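Local coordinates for RagB/SusD family nutrient uptake outer membrane protein (Bacteroides thetaiotaomicron, PDB 7KV2) that probably binds beta-glucan at the bacterial cell surface and helps deliver it for import across the outer membrane, at residues P204-S209 with P251-M256; G267-S270 with I274-I277. All coordinates share one frame; numbering follows the deposited sequence.

The two contacts come in series along the chain: interaction 1 closes at Met256 before interaction 2 opens at Gly267. They lie about 9 Å apart, centre to centre, on the same side of the chain's centre, with interaction 2 the more deeply buried. Interaction 1 joins two loops that each follow a helix, 183-200 and 237-249; interaction 2 folds a turn against strand 273-277, which pairs antiparallel with strand 400-404. Arg206 NH2, which donates to Ser270 O, links them, while the ring of Tyr253 packs on Ile274. Helix 217-231 touches both contacts through Ala218. Together they join the loops after helices 183-200 and 237-249, and a sodium site, to the two-stranded sheet of this largely helical, tetratricopeptide-like SusD fold.

Interaction 1 (P204-S209 with P251-M256); sequences PMREDS and PQYDLM. With NA (sodium ion), chain G.
The phenol ring of Tyr253 has Met205 O in plane at its edge, and the guanidinium of Arg206 approaches that ring obliquely, the two planes 39° apart. At the edge of the guanidinium lies Gln252 O, tilted somewhat from its plane. Tyr253 OH donates to Met205 O over a very short 2.5 Å, so the hydroxyl is held against the backbone of the 204-209 loop. Met205 then lays its CG 3.9 Å from Tyr253 CE2, a position reached because CG stands anti to the backbone N (chi1 -176°). The extended Arg206 chain passes obliquely along the CE1 and hydroxyl end of the ring: CB is 3.4 Å from Tyr253 OH, and NH1 lies 3.5 Å from CE1. From there NH1 donates to Gln252 O at 2.9 Å, almost in line with the carbonyl but with a bent N-H...O angle of 145°. Farther back, Arg206 CD rests 3.9 Å from Gln252 CB. The other guanidinium nitrogens are engaged too, NE by Tyr212 OH and NH2 by Ser270 O. An alanine in place of Arg206 is likely to leave Gln252 O and Ser270 O without this donor, Tyr212 OH without its partner and the phenol without its aliphatic cover. At the backbone end, Tyr253 O coordinates the sodium ion at 2.4 Å, alongside Ile248 O, Ser250 O, Tyr405 OH and a water, which ties this loop to the end of helix 237-249 and to helix 405-417. Both Met205 and Tyr253 also touch Ala218 of helix 217-231, which follows the 204-209 loop.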
ATOM      1  N   PRO A 204      12.788  17.808   4.216  1.00 24.75           N
ATOM      2  CA  PRO A 204      13.868  17.091   4.887  1.00 26.01           C
ATOM      3  C   PRO A 204      13.997  15.661   4.337  1.00 24.26           C
ATOM      4  O   PRO A 204      12.994  15.124   3.816  1.00 25.24           O
ATOM      5  CB  PRO A 204      13.436  17.167   6.342  1.00 23.75           C
ATOM      6  CG  PRO A 204      11.904  17.166   6.268  1.00 24.21           C
ATOM      7  CD  PRO A 204      11.572  17.954   5.021  1.00 25.46           C
ATOM      8  N   MET A 205      15.175  15.067   4.505  1.00 24.28           N
ATOM      9  CA  MET A 205      15.439  13.657   4.110  1.00 25.69           C
ATOM     10  C   MET A 205      14.624  12.719   5.015  1.00 23.84           C
ATOM     11  O   MET A 205      14.060  11.731   4.487  1.00 22.41           O
ATOM     12  CB  MET A 205      16.933  13.339   4.180  1.00 26.33           C
ATOM     13  CG  MET A 205      17.297  11.954   3.694  1.00 30.56           C
ATOM     14  SD  MET A 205      16.788  11.570   2.019  1.00 33.65           S
ATOM     15  CE  MET A 205      18.206  12.083   1.061  1.00 40.04           C
ATOM     16  N   ARG A 206      14.518  13.039   6.306  1.00 22.06           N
ATOM     17  CA  ARG A 206      13.749  12.237   7.301  1.00 19.67           C
ATOM     18  C   ARG A 206      13.062  13.196   8.267  1.00 21.44           C
ATOM     19  O   ARG A 206      13.670  14.203   8.649  1.00 21.40           O
ATOM     20  CB  ARG A 206      14.664  11.284   8.068  1.00 20.42           C
ATOM     21  CG  ARG A 206      13.950  10.224   8.885  1.00 18.86           C
ATOM     22  CD  ARG A 206      14.828   9.234   9.627  1.00 18.44           C
ATOM     23  NE  ARG A 206      13.888   8.477  10.445  1.00 20.09           N
ATOM     24  CZ  ARG A 206      13.496   7.235  10.226  1.00 19.57           C
ATOM     25  NH1 ARG A 206      14.133   6.445   9.367  1.00 17.51           N
ATOM     26  NH2 ARG A 206      12.532   6.749  10.994  1.00 18.90           N
ATOM     27  N   GLU A 207      11.867  12.853   8.730  1.00 19.49           N
ATOM     28  CA  GLU A 207      11.186  13.651   9.767  1.00 20.77           C
ATOM     29  C   GLU A 207      11.673  13.301  11.171  1.00 20.10           C
ATOM     30  O   GLU A 207      12.488  12.395  11.320  1.00 21.37           O
ATOM     31  CB  GLU A 207       9.688  13.488   9.596  1.00 22.87           C
ATOM     32  CG  GLU A 207       9.089  14.613   8.753  1.00 23.61           C
ATOM     33  CD  GLU A 207       9.232  16.015   9.329  1.00 27.03           C
ATOM     34  OE1 GLU A 207       9.784  16.158  10.465  1.00 25.41           O
ATOM     35  OE2 GLU A 207       8.831  16.978   8.629  1.00 28.68           O
ATOM     36  N   ASP A 208      11.181  14.058  12.157  1.00 22.14           N
ATOM     37  CA  ASP A 208      11.396  13.809  13.597  1.00 23.66           C
ATOM     38  C   ASP A 208      10.114  13.226  14.201  1.00 21.65           C
ATOM     39  O   ASP A 208       9.120  13.053  13.480  1.00 21.45           O
ATOM     40  CB  ASP A 208      11.863  15.070  14.335  1.00 24.57           C
ATOM     41  CG  ASP A 208      10.880  16.237  14.277  1.00 28.96           C
ATOM     42  OD1 ASP A 208       9.693  16.010  14.224  1.00 27.86           O
ATOM     43  OD2 ASP A 208      11.349  17.378  14.228  1.00 34.80           O
ATOM     44  N   SER A 209      10.185  12.872  15.478  1.00 20.19           N
ATOM     45  CA  SER A 209       9.101  12.181  16.211  1.00 21.36           C
ATOM     46  C   SER A 209       7.817  12.988  16.205  1.00 23.70           C
ATOM     47  O   SER A 209       6.788  12.344  16.211  1.00 26.55           O
ATOM     48  CB  SER A 209       9.453  11.895  17.622  1.00 23.13           C
ATOM     49  OG  SER A 209      10.366  10.834  17.639  1.00 28.24           O
ATOM     50  N   PRO A 251      22.748   7.858   6.735  1.00 28.46           N
ATOM     51  CA  PRO A 251      22.854   7.006   7.909  1.00 29.04           C
ATOM     52  C   PRO A 251      21.491   6.901   8.609  1.00 28.06           C
ATOM     53  O   PRO A 251      21.405   6.151   9.535  1.00 29.72           O
ATOM     54  CB  PRO A 251      23.871   7.739   8.804  1.00 31.37           C
ATOM     55  CG  PRO A 251      23.692   9.190   8.436  1.00 30.72           C
ATOM     56  CD  PRO A 251      23.317   9.202   6.966  1.00 31.21           C
ATOM     57  N   GLN A 252      20.438   7.572   8.134  1.00 24.99           N
ATOM     58  CA  GLN A 252      19.171   7.543   8.927  1.00 23.48           C
ATOM     59  C   GLN A 252      18.104   6.667   8.261  1.00 22.24           C
ATOM     60  O   GLN A 252      16.933   6.704   8.712  1.00 18.15           O
ATOM     61  CB  GLN A 252      18.725   8.959   9.210  1.00 24.16           C
ATOM     62  CG  GLN A 252      19.705   9.650  10.164  1.00 24.14           C
ATOM     63  CD  GLN A 252      19.132  10.957  10.622  1.00 24.00           C
ATOM     64  OE1 GLN A 252      18.777  11.124  11.803  1.00 26.59           O
ATOM     65  NE2 GLN A 252      19.007  11.885   9.695  1.00 20.96           N
ATOM     66  N   TYR A 253      18.532   5.842   7.320  1.00 20.34           N
ATOM     67  CA  TYR A 253      17.726   4.766   6.695  1.00 20.42           C
ATOM     68  C   TYR A 253      18.586   3.511   6.638  1.00 22.16           C
ATOM     69  O   TYR A 253      19.770   3.557   6.202  1.00 20.04           O
ATOM     70  CB  TYR A 253      17.231   5.210   5.312  1.00 20.34           C
ATOM     71  CG  TYR A 253      16.256   6.343   5.357  1.00 19.05           C
ATOM     72  CD1 TYR A 253      15.006   6.194   5.941  1.00 19.57           C
ATOM     73  CD2 TYR A 253      16.562   7.564   4.782  1.00 20.53           C
ATOM     74  CE1 TYR A 253      14.091   7.237   5.965  1.00 18.29           C
ATOM     75  CE2 TYR A 253      15.684   8.629   4.839  1.00 18.50           C
ATOM     76  CZ  TYR A 253      14.437   8.463   5.427  1.00 19.28           C
ATOM     77  OH  TYR A 253      13.542   9.503   5.420  1.00 19.09           O
ATOM     78  N   ASP A 254      18.032   2.390   7.067  1.00 18.33           N
ATOM     79  CA  ASP A 254      18.789   1.125   7.112  1.00 19.18           C
ATOM     80  C   ASP A 254      17.775   0.018   7.319  1.00 19.86           C
ATOM     81  O   ASP A 254      16.575   0.377   7.532  1.00 19.73           O
ATOM     82  CB  ASP A 254      19.818   1.126   8.251  1.00 20.44           C
ATOM     83  CG  ASP A 254      21.018   0.213   7.999  1.00 24.23           C
ATOM     84  OD1 ASP A 254      20.921  -0.681   7.132  1.00 23.70           O
ATOM     85  OD2 ASP A 254      22.042   0.401   8.691  1.00 30.03           O
ATOM     86  N   LEU A 255      18.225  -1.238   7.290  1.00 18.95           N
ATOM     87  CA  LEU A 255      17.340  -2.413   7.531  1.00 19.33           C
ATOM     88  C   LEU A 255      17.261  -2.672   9.031  1.00 21.34           C
ATOM     89  O   LEU A 255      18.307  -2.626   9.719  1.00 19.96           O
ATOM     90  CB  LEU A 255      17.850  -3.665   6.811  1.00 19.85           C
ATOM     91  CG  LEU A 255      17.846  -3.638   5.285  1.00 20.20           C
ATOM     92  CD1 LEU A 255      18.456  -4.917   4.712  1.00 19.33           C
ATOM     93  CD2 LEU A 255      16.447  -3.406   4.727  1.00 19.55           C
ATOM     94  N   MET A 256      16.059  -2.986   9.526  1.00 19.18           N
ATOM     95  CA  MET A 256      15.916  -3.533  10.889  1.00 18.93           C
ATOM     96  C   MET A 256      16.595  -4.893  10.862  1.00 18.06           C
ATOM     97  O   MET A 256      16.458  -5.688   9.923  1.00 17.25           O
ATOM     98  CB  MET A 256      14.442  -3.697  11.287  1.00 18.76           C
ATOM     99  CG  MET A 256      13.646  -2.417  11.207  1.00 20.99           C
ATOM    100  SD  MET A 256      12.107  -2.492  12.205  1.00 23.68           S
ATOM    101  CE  MET A 256      12.856  -2.363  13.839  1.00 23.15           C
TER
HETATM  102 NA    NA G 606      21.358   4.061   4.516  1.00 31.31          NA
HETATM  103  O   HOH W   1      23.017   3.135   5.713  1.00 34.50           O

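Interaction 2 (G267-S270 with I274-I277); sequences GEWS and IFEI. With EDO (1,2-ethanediol), chain F.
Trp269 and Glu276 meet in two ways. The backbone N of Trp269 donates to Glu276 OE2 at 2.8 Å and nearly straight, 166°, coming from above the carboxylate plane. The extended Glu276 chain meanwhile slides over the indole, CG 4.0 Å from the centroid of the six-membered ring in a CH-pi contact, and its carboxylate lies stacked, only 11° from parallel to the ring. Trp269 CG stands beside the backbone N (chi1 -65°), sending the indole across to the strand, where CH2 reaches Phe275 CD1 at 4.1 Å and the ring edge faces Ile274 O. The 267-270 segment is a type II beta turn with Trp269 at its third position, in a left-handed conformation unusual for a residue other than glycine; its closing bond, Ser270 N to Gly267 O, is weak at 3.4 Å. Water 2 lies 2.7 Å from Gly267 O and 2.9 Å from Glu276 OE2, so turn and carboxylate are also bridged by solvent. A second shell fixes the orientations: Ser273 OG bonds Glu276 OE2, Asn399 donates from ND2 to Glu276 OE1 and from its backbone N to Glu268 OE2, Asn278 OD1 accepts from the indole NE1, and Tyr212 stacks on the indole. Beyond these, Ile274 and Phe275 both face Tyr403 in a classic beta bulge against strand 400-404. A 1,2-ethanediol, probably from crystallisation, bonds Glu268 O and OE1 at the turn.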
ATOM      1  N   GLY A 267       7.771  -1.126  15.712  1.00 15.58           N
ATOM      2  CA  GLY A 267       8.477  -0.988  14.426  1.00 16.45           C
ATOM      3  C   GLY A 267       7.972   0.174  13.596  1.00 15.49           C
ATOM      4  O   GLY A 267       8.603   0.449  12.553  1.00 14.94           O
ATOM      5  N   GLU A 268       6.939   0.889  14.059  1.00 15.31           N
ATOM      6  CA  GLU A 268       6.427   2.079  13.341  1.00 15.88           C
ATOM      7  C   GLU A 268       7.527   3.142  13.296  1.00 16.43           C
ATOM      8  O   GLU A 268       8.143   3.458  14.349  1.00 15.33           O
ATOM      9  CB  GLU A 268       5.146   2.624  13.957  1.00 16.72           C
ATOM     10  CG  GLU A 268       3.988   1.636  13.858  1.00 16.41           C
ATOM     11  CD  GLU A 268       2.685   2.193  14.426  1.00 16.41           C
ATOM     12  OE1 GLU A 268       2.741   3.157  15.210  1.00 19.26           O
ATOM     13  OE2 GLU A 268       1.598   1.633  14.127  1.00 16.65           O
ATOM     14  N   TRP A 269       7.735   3.717  12.117  1.00 14.96           N
ATOM     15  CA  TRP A 269       8.706   4.826  11.900  1.00 17.38           C
ATOM     16  C   TRP A 269      10.089   4.417  12.430  1.00 17.10           C
ATOM     17  O   TRP A 269      10.784   5.274  13.025  1.00 18.12           O
ATOM     18  CB  TRP A 269       8.174   6.150  12.507  1.00 17.06           C
ATOM     19  CG  TRP A 269       6.918   6.592  11.783  1.00 16.54           C
ATOM     20  CD1 TRP A 269       5.634   6.557  12.245  1.00 18.35           C
ATOM     21  CD2 TRP A 269       6.829   7.065  10.430  1.00 16.73           C
ATOM     22  NE1 TRP A 269       4.758   7.013  11.276  1.00 16.98           N
ATOM     23  CE2 TRP A 269       5.474   7.345  10.163  1.00 17.01           C
ATOM     24  CE3 TRP A 269       7.768   7.333   9.434  1.00 17.58           C
ATOM     25  CZ2 TRP A 269       5.058   7.859   8.935  1.00 17.87           C
ATOM     26  CZ3 TRP A 269       7.358   7.904   8.244  1.00 17.19           C
ATOM     27  CH2 TRP A 269       6.017   8.133   7.997  1.00 17.71           C
ATOM     28  N   SER A 270      10.494   3.186  12.157  1.00 17.27           N
ATOM     29  CA  SER A 270      11.822   2.649  12.542  1.00 17.60           C
ATOM     30  C   SER A 270      12.880   3.198  11.577  1.00 17.47           C
ATOM     31  O   SER A 270      12.564   3.949  10.617  1.00 16.42           O
ATOM     32  CB  SER A 270      11.831   1.168  12.464  1.00 18.03           C
ATOM     33  OG  SER A 270      11.811   0.782  11.093  1.00 17.24           O
ATOM     34  N   ILE A 274      10.526   4.664   5.458  1.00 16.79           N
ATOM     35  CA  ILE A 274      10.567   5.899   4.618  1.00 17.69           C
ATOM     36  C   ILE A 274       9.188   6.570   4.640  1.00 16.64           C
ATOM     37  O   ILE A 274       9.101   7.815   4.824  1.00 16.48           O
ATOM     38  CB  ILE A 274      11.064   5.571   3.201  1.00 19.27           C
ATOM     39  CG1 ILE A 274      12.523   5.116   3.274  1.00 21.63           C
ATOM     40  CG2 ILE A 274      10.841   6.748   2.255  1.00 20.03           C
ATOM     41  CD1 ILE A 274      13.029   4.406   2.061  1.00 23.67           C
ATOM     42  N   PHE A 275       8.107   5.799   4.527  1.00 18.24           N
ATOM     43  CA  PHE A 275       6.758   6.400   4.608  1.00 17.66           C
ATOM     44  C   PHE A 275       5.748   5.365   5.103  1.00 15.77           C
ATOM     45  O   PHE A 275       5.756   4.225   4.610  1.00 14.33           O
ATOM     46  CB  PHE A 275       6.401   7.015   3.254  1.00 17.75           C
ATOM     47  CG  PHE A 275       5.283   8.019   3.316  1.00 18.67           C
ATOM     48  CD1 PHE A 275       5.433   9.192   4.046  1.00 19.65           C
ATOM     49  CD2 PHE A 275       4.060   7.771   2.691  1.00 21.46           C
ATOM     50  CE1 PHE A 275       4.403  10.118   4.117  1.00 21.44           C
ATOM     51  CE2 PHE A 275       3.031   8.702   2.762  1.00 20.47           C
ATOM     52  CZ  PHE A 275       3.199   9.862   3.492  1.00 20.02           C
ATOM     53  N   GLU A 276       4.888   5.837   5.993  1.00 15.57           N
ATOM     54  CA  GLU A 276       3.708   5.094   6.538  1.00 15.36           C
ATOM     55  C   GLU A 276       2.505   6.022   6.504  1.00 17.22           C
ATOM     56  O   GLU A 276       2.670   7.248   6.536  1.00 17.75           O
ATOM     57  CB  GLU A 276       3.932   4.580   7.954  1.00 14.82           C
ATOM     58  CG  GLU A 276       5.299   3.970   8.140  1.00 17.16           C
ATOM     59  CD  GLU A 276       5.520   3.282   9.483  1.00 19.02           C
ATOM     60  OE1 GLU A 276       4.574   3.210  10.301  1.00 18.14           O
ATOM     61  OE2 GLU A 276       6.642   2.807   9.687  1.00 16.62           O
ATOM     62  N   ILE A 277       1.331   5.407   6.464  1.00 17.05           N
ATOM     63  CA  ILE A 277       0.066   6.081   6.764  1.00 16.99           C
ATOM     64  C   ILE A 277      -0.259   5.793   8.221  1.00 16.28           C
ATOM     65  O   ILE A 277      -0.382   4.610   8.595  1.00 16.77           O
ATOM     66  CB  ILE A 277      -1.014   5.620   5.781  1.00 18.21           C
ATOM     67  CG1 ILE A 277      -0.610   6.053   4.367  1.00 19.11           C
ATOM     68  CG2 ILE A 277      -2.362   6.175   6.234  1.00 17.29           C
ATOM     69  CD1 ILE A 277      -1.538   5.560   3.280  1.00 21.76           C
TER
HETATM   70  C1  EDO F 605       6.863   3.142  17.204  1.00 43.55           C
HETATM   71  O1  EDO F 605       7.371   4.442  16.838  1.00 47.61           O
HETATM   72  C2  EDO F 605       5.569   3.124  18.013  1.00 44.57           C
HETATM   73  O2  EDO F 605       4.459   3.857  17.489  1.00 51.91           O
HETATM   74  O   HOH W   2       7.468   0.067  10.140  1.00 18.05           O